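Long-range contacts in aldehyde dehydrogenase 12 (Zea mays, PDB 6D97), which catalyses the NAD+-dependent oxidation of L-glutamate gamma-semialdehyde, the last enzymatic step of proline catabolism in plants: residues A320-Q326 with F434-Q438; K327-Q331 with R493-A497. Numbering follows the deposited sequence.

Interactions 1 and 2 lie 10 Å apart, centre to centre, and share one continuous run of chain, 320-331, which leads from helix 309-321 into strand 331-337. Its first part packs against the start of strand 437-443 and the residues before it, its second against the loop 493-497, so the segments alternate in sequence. Strands 331-337 and 437-443 are parallel neighbours in the seven-stranded sheet, and a probable hydrogen bond between Gln438 OE1 and Gln331 NE2 (2.9 Å) ties the two contacts. Phe434 CE1 also packs 3.4 Å from Lys327 O. The side chain of Phe434 in interaction 1 lies about 5 Å from the bound NAD, that of Lys327 in interaction 2 about 11 Å.

Interaction 1. Residues A320-Q326 with F434-Q438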
ATOM      1  N   ALA A 320      -2.146 -35.952   0.846  1.00 25.48           N
ATOM      2  CA  ALA A 320      -3.366 -36.745   0.863  1.00 25.68           C
ATOM      3  C   ALA A 320      -3.637 -37.370   2.224  1.00 28.00           C
ATOM      4  O   ALA A 320      -4.804 -37.552   2.592  1.00 33.26           O
ATOM      5  CB  ALA A 320      -3.300 -37.834  -0.208  1.00 25.94           C
ATOM      6  N   TYR A 321      -2.597 -37.693   2.995  1.00 25.89           N
ATOM      7  CA  TYR A 321      -2.763 -38.639   4.089  1.00 26.01           C
ATOM      8  C   TYR A 321      -2.259 -38.183   5.449  1.00 30.13           C
ATOM      9  O   TYR A 321      -2.570 -38.853   6.440  1.00 31.10           O
ATOM     10  CB  TYR A 321      -2.089 -39.969   3.728  1.00 26.29           C
ATOM     11  CG  TYR A 321      -2.700 -40.582   2.495  1.00 30.30           C
ATOM     12  CD1 TYR A 321      -4.081 -40.664   2.357  1.00 26.99           C
ATOM     13  CD2 TYR A 321      -1.900 -41.052   1.461  1.00 27.67           C
ATOM     14  CE1 TYR A 321      -4.649 -41.213   1.232  1.00 35.06           C
ATOM     15  CE2 TYR A 321      -2.459 -41.602   0.328  1.00 31.19           C
ATOM     16  CZ  TYR A 321      -3.834 -41.682   0.220  1.00 35.14           C
ATOM     17  OH  TYR A 321      -4.401 -42.227  -0.906  1.00 39.72           O
ATOM     18  N   ALA A 322      -1.501 -37.091   5.543  1.00 31.36           N
ATOM     19  CA  ALA A 322      -1.201 -36.532   6.854  1.00 35.34           C
ATOM     20  C   ALA A 322      -2.503 -36.195   7.567  1.00 32.24           C
ATOM     21  O   ALA A 322      -3.470 -35.749   6.943  1.00 33.24           O
ATOM     22  CB  ALA A 322      -0.323 -35.287   6.732  1.00 36.68           C
ATOM     23  N   CYS A 323      -2.534 -36.440   8.877  1.00 37.89           N
ATOM     24  CA  CYS A 323      -3.748 -36.331   9.682  1.00 33.46           C
ATOM     25  C   CYS A 323      -4.870 -37.213   9.148  1.00 30.30           C
ATOM     26  O   CYS A 323      -6.046 -36.924   9.386  1.00 26.77           O
ATOM     27  CB  CYS A 323      -4.234 -34.879   9.778  1.00 39.34           C
ATOM     28  SG  CYS A 323      -2.969 -33.707  10.325  1.00 31.72           S
ATOM     29  N   SER A 324      -4.523 -38.276   8.417  1.00 27.91           N
ATOM     30  CA  SER A 324      -5.503 -39.142   7.756  1.00 34.76           C
ATOM     31  C   SER A 324      -6.435 -38.332   6.860  1.00 35.68           C
ATOM     32  O   SER A 324      -7.645 -38.559   6.817  1.00 32.31           O
ATOM     33  CB  SER A 324      -6.295 -39.957   8.781  1.00 33.56           C
ATOM     34  OG  SER A 324      -5.447 -40.456   9.800  1.00 38.85           O
ATOM     35  N   GLY A 325      -5.864 -37.356   6.157  1.00 29.08           N
ATOM     36  CA  GLY A 325      -6.604 -36.536   5.220  1.00 27.34           C
ATOM     37  C   GLY A 325      -7.534 -35.518   5.839  1.00 33.13           C
ATOM     38  O   GLY A 325      -8.241 -34.822   5.099  1.00 28.75           O
ATOM     39  N   GLN A 326      -7.555 -35.394   7.165  1.00 33.44           N
ATOM     40  CA  GLN A 326      -8.487 -34.490   7.835  1.00 32.64           C
ATOM     41  C   GLN A 326      -7.938 -33.061   7.862  1.00 34.15           C
ATOM     42  O   GLN A 326      -7.725 -32.452   8.909  1.00 39.18           O
ATOM     43  CB  GLN A 326      -8.796 -35.008   9.233  1.00 33.12           C
ATOM     44  CG  GLN A 326      -9.507 -36.354   9.223  1.00 29.42           C
ATOM     45  CD  GLN A 326      -9.640 -36.950  10.602  1.00 30.30           C
ATOM     46  OE1 GLN A 326     -10.730 -36.978  11.175  1.00 31.94           O
ATOM     47  NE2 GLN A 326      -8.527 -37.429  11.147  1.00 24.50           N
ATOM     48  N   PHE A 434     -13.791 -36.531   4.132  1.00 41.77           N
ATOM     49  CA  PHE A 434     -12.883 -35.950   5.118  1.00 33.18           C
ATOM     50  C   PHE A 434     -12.158 -37.089   5.837  1.00 38.11           C
ATOM     51  O   PHE A 434     -12.268 -37.289   7.046  1.00 40.31           O
ATOM     52  CB  PHE A 434     -13.611 -35.020   6.078  1.00 31.41           C
ATOM     53  CG  PHE A 434     -12.764 -33.850   6.518  1.00 37.46           C
ATOM     54  CD1 PHE A 434     -12.256 -32.966   5.572  1.00 34.29           C
ATOM     55  CD2 PHE A 434     -12.438 -33.649   7.841  1.00 33.11           C
ATOM     56  CE1 PHE A 434     -11.447 -31.907   5.957  1.00 35.73           C
ATOM     57  CE2 PHE A 434     -11.634 -32.589   8.222  1.00 37.75           C
ATOM     58  CZ  PHE A 434     -11.139 -31.724   7.276  1.00 35.58           C
ATOM     59  N   GLY A 435     -11.390 -37.848   5.042  1.00 38.47           N
ATOM     60  CA  GLY A 435     -10.627 -38.985   5.496  1.00 31.68           C
ATOM     61  C   GLY A 435      -9.469 -39.271   4.567  1.00 35.01           C
ATOM     62  O   GLY A 435      -9.243 -38.555   3.586  1.00 35.60           O
ATOM     63  N   PRO A 436      -8.711 -40.352   4.848  1.00 38.67           N
ATOM     64  CA  PRO A 436      -7.524 -40.667   4.017  1.00 33.52           C
ATOM     65  C   PRO A 436      -7.932 -41.351   2.708  1.00 45.19           C
ATOM     66  O   PRO A 436      -7.878 -42.575   2.547  1.00 42.37           O
ATOM     67  CB  PRO A 436      -6.714 -41.592   4.930  1.00 32.78           C
ATOM     68  CG  PRO A 436      -7.725 -42.146   5.985  1.00 40.03           C
ATOM     69  CD  PRO A 436      -9.045 -41.442   5.781  1.00 35.37           C
ATOM     70  N   PHE A 437      -8.330 -40.533   1.736  1.00 50.59           N
ATOM     71  CA  PHE A 437      -8.947 -41.049   0.518  1.00 41.29           C
ATOM     72  C   PHE A 437      -8.765 -40.023  -0.588  1.00 40.48           C
ATOM     73  O   PHE A 437      -9.064 -38.836  -0.394  1.00 34.88           O
ATOM     74  CB  PHE A 437     -10.438 -41.362   0.720  1.00 34.00           C
ATOM     75  CG  PHE A 437     -11.097 -42.016  -0.469  1.00 47.18           C
ATOM     76  CD1 PHE A 437     -11.559 -41.259  -1.533  1.00 47.93           C
ATOM     77  CD2 PHE A 437     -11.235 -43.393  -0.539  1.00 47.49           C
ATOM     78  CE1 PHE A 437     -12.148 -41.866  -2.638  1.00 45.68           C
ATOM     79  CE2 PHE A 437     -11.829 -43.995  -1.651  1.00 44.71           C
ATOM     80  CZ  PHE A 437     -12.276 -43.229  -2.691  1.00 39.85           C
ATOM     81  N   GLN A 438      -8.315 -40.477  -1.755  1.00 32.37           N
ATOM     82  CA  GLN A 438      -8.157 -39.597  -2.898  1.00 30.26           C
ATOM     83  C   GLN A 438      -8.521 -40.351  -4.170  1.00 35.95           C
ATOM     84  O   GLN A 438      -8.466 -41.583  -4.228  1.00 36.98           O
ATOM     85  CB  GLN A 438      -6.717 -39.067  -3.022  1.00 29.92           C
ATOM     86  CG  GLN A 438      -5.660 -40.153  -3.144  1.00 28.72           C
ATOM     87  CD  GLN A 438      -4.305 -39.591  -3.488  1.00 37.45           C
ATOM     88  OE1 GLN A 438      -4.189 -38.635  -4.250  1.00 37.82           O
ATOM     89  NE2 GLN A 438      -3.273 -40.202  -2.963  1.00 41.62           N
TER
HETATM   90  O   HOH W   1     -13.051 -36.625   9.563  1.00 24.54           O
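Three consecutive residues with positive phi, Cys323, Ser324 and Gly325, curl the chain just after helix 309-321 and push a carbonyl against a proline: Ser324 O sits 2.9 Å from Pro436 N and 3.0 Å from Gly435 C. Pro436 N has no hydrogen to offer, so this is close packing rather than a bond. The phi of Gly325 favours glycine, and a CB there would clash with Gly435 O. The curl is closed by Gly325 N to Ala322 O (3.0 Å) and Gln326 N to Cys323 O (3.1 Å). In the partner segment, Pro436 centres an inverse gamma turn, with a weak bond from Phe437 N to Gly435 O (2.9 Å), and the chain then enters strand 437-443 of the seven-stranded sheet. Phe434-Gly435-Pro436 belongs to the Glu-x-Phe-Gly-Pro motif of aldehyde dehydrogenases, which lines the nicotinamide end of the cofactor site in relatives, consistent with the Phe434 side chain lying about 5 Å from the bound NAD. One face of its ring receives Gln326 CA in a CH-pi contact, 4.0 Å from the centroid. Gln326 NE2 bonds Cys323 O (3.1 Å), while water 1 donates to Gln326 OE1 (2.8 Å) and Phe434 O (2.7 Å); OE1 is also bonded to Leu367 N. At the helix end, the edge of the Tyr321 ring lies along the backbone, CE1 being 3.6 Å from Pro436 C, and CD1 touches Pro436 CB at 3.8 Å. Tyr321 OH accepts from Gln438 NE2 (3.1 Å, 158°) and is hydrogen-bonded to Thr411 O; Gln438 OE1 is bonded to Gln331 NE2.

Interaction 2. Residues K327-Q331 with R493-A497; sequences KCSAQ and RTTGA
Two irregular segments pass each other in roughly antiparallel directions, nearest at Ser329 and Thr495, whose CA atoms are 5.0 Å apart. Residues 327-330 form a type I beta turn (phi/psi -62°/-12° at Cys328, -104°/5° at Ser329) closed by Ala330 N to Lys327 O (3.1 Å); the chain then extends into strand 331-337. Ser329, Thr494 and Thr495 all point their CB toward the other segment, with chi1 in the p well. In Thr494 this places OG1 to donate to Ser329 O at 2.9 Å. Thr495 instead sets CG2 3.2 Å from Ser329 O and 3.6 Å from Ala330 CA. The turn carries the Lys-Cys-Ser of the family's cysteine signature, which in aldehyde dehydrogenases holds the nucleophile, probably Cys328 here; Cys328 makes no contact with 493-497. Lys327, extended as mttt, runs alongside Thr495 (CD to CB 4.1 Å), and NZ donates to water 2 (2.8 Å), which donates to Thr495 OG1 (2.6 Å). NZ also bonds Gln144, and Asp319 bonds both Thr495 OG1 and Thr494 N. Gln331 (chi1 and chi2 t, chi3 -45°) brings CB 3.8 Å from Thr494 OG1; its OE1 bonds Lys300 NZ and its NE2 Gln438 OE1. Arg493 (chi1 p) curls back so that NH2 meets Gly496 O (2.8 Å). Gly496 has phi/psi of 84°/40°, a positive phi that favours glycine.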
ATOM      1  N   LYS A 327      -7.711 -32.533   6.661  1.00 35.85           N
ATOM      2  CA  LYS A 327      -7.370 -31.134   6.446  1.00 26.05           C
ATOM      3  C   LYS A 327      -8.300 -30.570   5.383  1.00 34.01           C
ATOM      4  O   LYS A 327      -8.562 -31.233   4.375  1.00 28.48           O
ATOM      5  CB  LYS A 327      -5.911 -30.977   5.998  1.00 24.21           C
ATOM      6  CG  LYS A 327      -4.892 -31.544   6.970  1.00 30.37           C
ATOM      7  CD  LYS A 327      -3.473 -31.320   6.468  1.00 29.88           C
ATOM      8  CE  LYS A 327      -2.469 -31.389   7.606  1.00 34.70           C
ATOM      9  NZ  LYS A 327      -1.072 -31.302   7.120  1.00 39.56           N
ATOM     10  N   CYS A 328      -8.801 -29.350   5.596  1.00 34.52           N
ATOM     11  CA  CYS A 328      -9.576 -28.720   4.533  1.00 38.16           C
ATOM     12  C   CYS A 328      -8.748 -28.505   3.276  1.00 31.24           C
ATOM     13  O   CYS A 328      -9.321 -28.205   2.224  1.00 39.23           O
ATOM     14  CB  CYS A 328     -10.161 -27.381   4.991  1.00 48.39           C
ATOM     15  SG  CYS A 328      -9.660 -26.872   6.650  1.00 63.74           S
ATOM     16  N   SER A 329      -7.426 -28.659   3.364  1.00 33.47           N
ATOM     17  CA  SER A 329      -6.507 -28.470   2.251  1.00 35.33           C
ATOM     18  C   SER A 329      -5.995 -29.780   1.665  1.00 32.89           C
ATOM     19  O   SER A 329      -5.148 -29.748   0.767  1.00 40.63           O
ATOM     20  CB  SER A 329      -5.318 -27.609   2.697  1.00 32.31           C
ATOM     21  OG  SER A 329      -4.629 -28.201   3.788  1.00 37.38           O
ATOM     22  N   ALA A 330      -6.499 -30.921   2.129  1.00 26.80           N
ATOM     23  CA  ALA A 330      -5.922 -32.205   1.756  1.00 30.47           C
ATOM     24  C   ALA A 330      -6.163 -32.520   0.281  1.00 25.91           C
ATOM     25  O   ALA A 330      -7.180 -32.142  -0.308  1.00 25.70           O
ATOM     26  CB  ALA A 330      -6.490 -33.321   2.633  1.00 32.55           C
ATOM     27  N   GLN A 331      -5.195 -33.218  -0.312  1.00 25.35           N
ATOM     28  CA  GLN A 331      -5.266 -33.645  -1.706  1.00 31.38           C
ATOM     29  C   GLN A 331      -6.377 -34.675  -1.870  1.00 32.97           C
ATOM     30  O   GLN A 331      -6.287 -35.788  -1.341  1.00 36.34           O
ATOM     31  CB  GLN A 331      -3.914 -34.214  -2.129  1.00 28.66           C
ATOM     32  CG  GLN A 331      -3.892 -34.903  -3.482  1.00 29.15           C
ATOM     33  CD  GLN A 331      -2.480 -35.250  -3.922  1.00 30.47           C
ATOM     34  OE1 GLN A 331      -1.570 -34.429  -3.810  1.00 25.86           O
ATOM     35  NE2 GLN A 331      -2.290 -36.471  -4.415  1.00 33.97           N
ATOM     36  N   ARG A 493       2.404 -28.078  -3.346  1.00 35.16           N
ATOM     37  CA  ARG A 493       1.654 -28.913  -2.421  1.00 25.00           C
ATOM     38  C   ARG A 493       0.235 -28.369  -2.318  1.00 34.85           C
ATOM     39  O   ARG A 493      -0.075 -27.291  -2.827  1.00 32.49           O
ATOM     40  CB  ARG A 493       2.325 -28.934  -1.042  1.00 24.77           C
ATOM     41  CG  ARG A 493       2.423 -27.552  -0.390  1.00 29.07           C
ATOM     42  CD  ARG A 493       3.427 -27.524   0.750  1.00 28.91           C
ATOM     43  NE  ARG A 493       3.153 -26.426   1.673  1.00 36.66           N
ATOM     44  CZ  ARG A 493       3.648 -25.199   1.551  1.00 35.52           C
ATOM     45  NH1 ARG A 493       4.458 -24.904   0.544  1.00 27.02           N
ATOM     46  NH2 ARG A 493       3.331 -24.267   2.441  1.00 29.40           N
ATOM     47  N   THR A 494      -0.641 -29.123  -1.654  1.00 36.49           N
ATOM     48  CA  THR A 494      -1.974 -28.613  -1.361  1.00 33.18           C
ATOM     49  C   THR A 494      -2.158 -28.222   0.098  1.00 32.62           C
ATOM     50  O   THR A 494      -3.044 -27.414   0.395  1.00 32.36           O
ATOM     51  CB  THR A 494      -3.053 -29.641  -1.734  1.00 29.01           C
ATOM     52  OG1 THR A 494      -2.984 -30.763  -0.846  1.00 26.54           O
ATOM     53  CG2 THR A 494      -2.865 -30.116  -3.162  1.00 30.58           C
ATOM     54  N   THR A 495      -1.344 -28.754   1.004  1.00 31.58           N
ATOM     55  CA  THR A 495      -1.525 -28.559   2.437  1.00 36.45           C
ATOM     56  C   THR A 495      -0.389 -27.734   3.029  1.00 42.49           C
ATOM     57  O   THR A 495       0.644 -27.496   2.399  1.00 43.18           O
ATOM     58  CB  THR A 495      -1.612 -29.908   3.158  1.00 31.68           C
ATOM     59  OG1 THR A 495      -0.343 -30.569   3.096  1.00 31.05           O
ATOM     60  CG2 THR A 495      -2.651 -30.786   2.503  1.00 31.05           C
ATOM     61  N   GLY A 496      -0.602 -27.298   4.266  1.00 41.37           N
ATOM     62  CA  GLY A 496       0.456 -26.677   5.038  1.00 36.74           C
ATOM     63  C   GLY A 496       0.657 -25.202   4.785  1.00 37.86           C
ATOM     64  O   GLY A 496       1.802 -24.740   4.726  1.00 42.46           O
ATOM     65  N   ALA A 497      -0.419 -24.447   4.625  1.00 40.29           N
ATOM     66  CA  ALA A 497      -0.301 -23.005   4.450  1.00 37.86           C
ATOM     67  C   ALA A 497       0.114 -22.363   5.767  1.00 37.41           C
ATOM     68  O   ALA A 497      -0.629 -22.461   6.752  1.00 33.17           O
ATOM     69  CB  ALA A 497      -1.617 -22.413   3.963  1.00 37.71           C
TER
HETATM   70  O   HOH W   2      -0.438 -32.568   4.681  1.00 34.48           O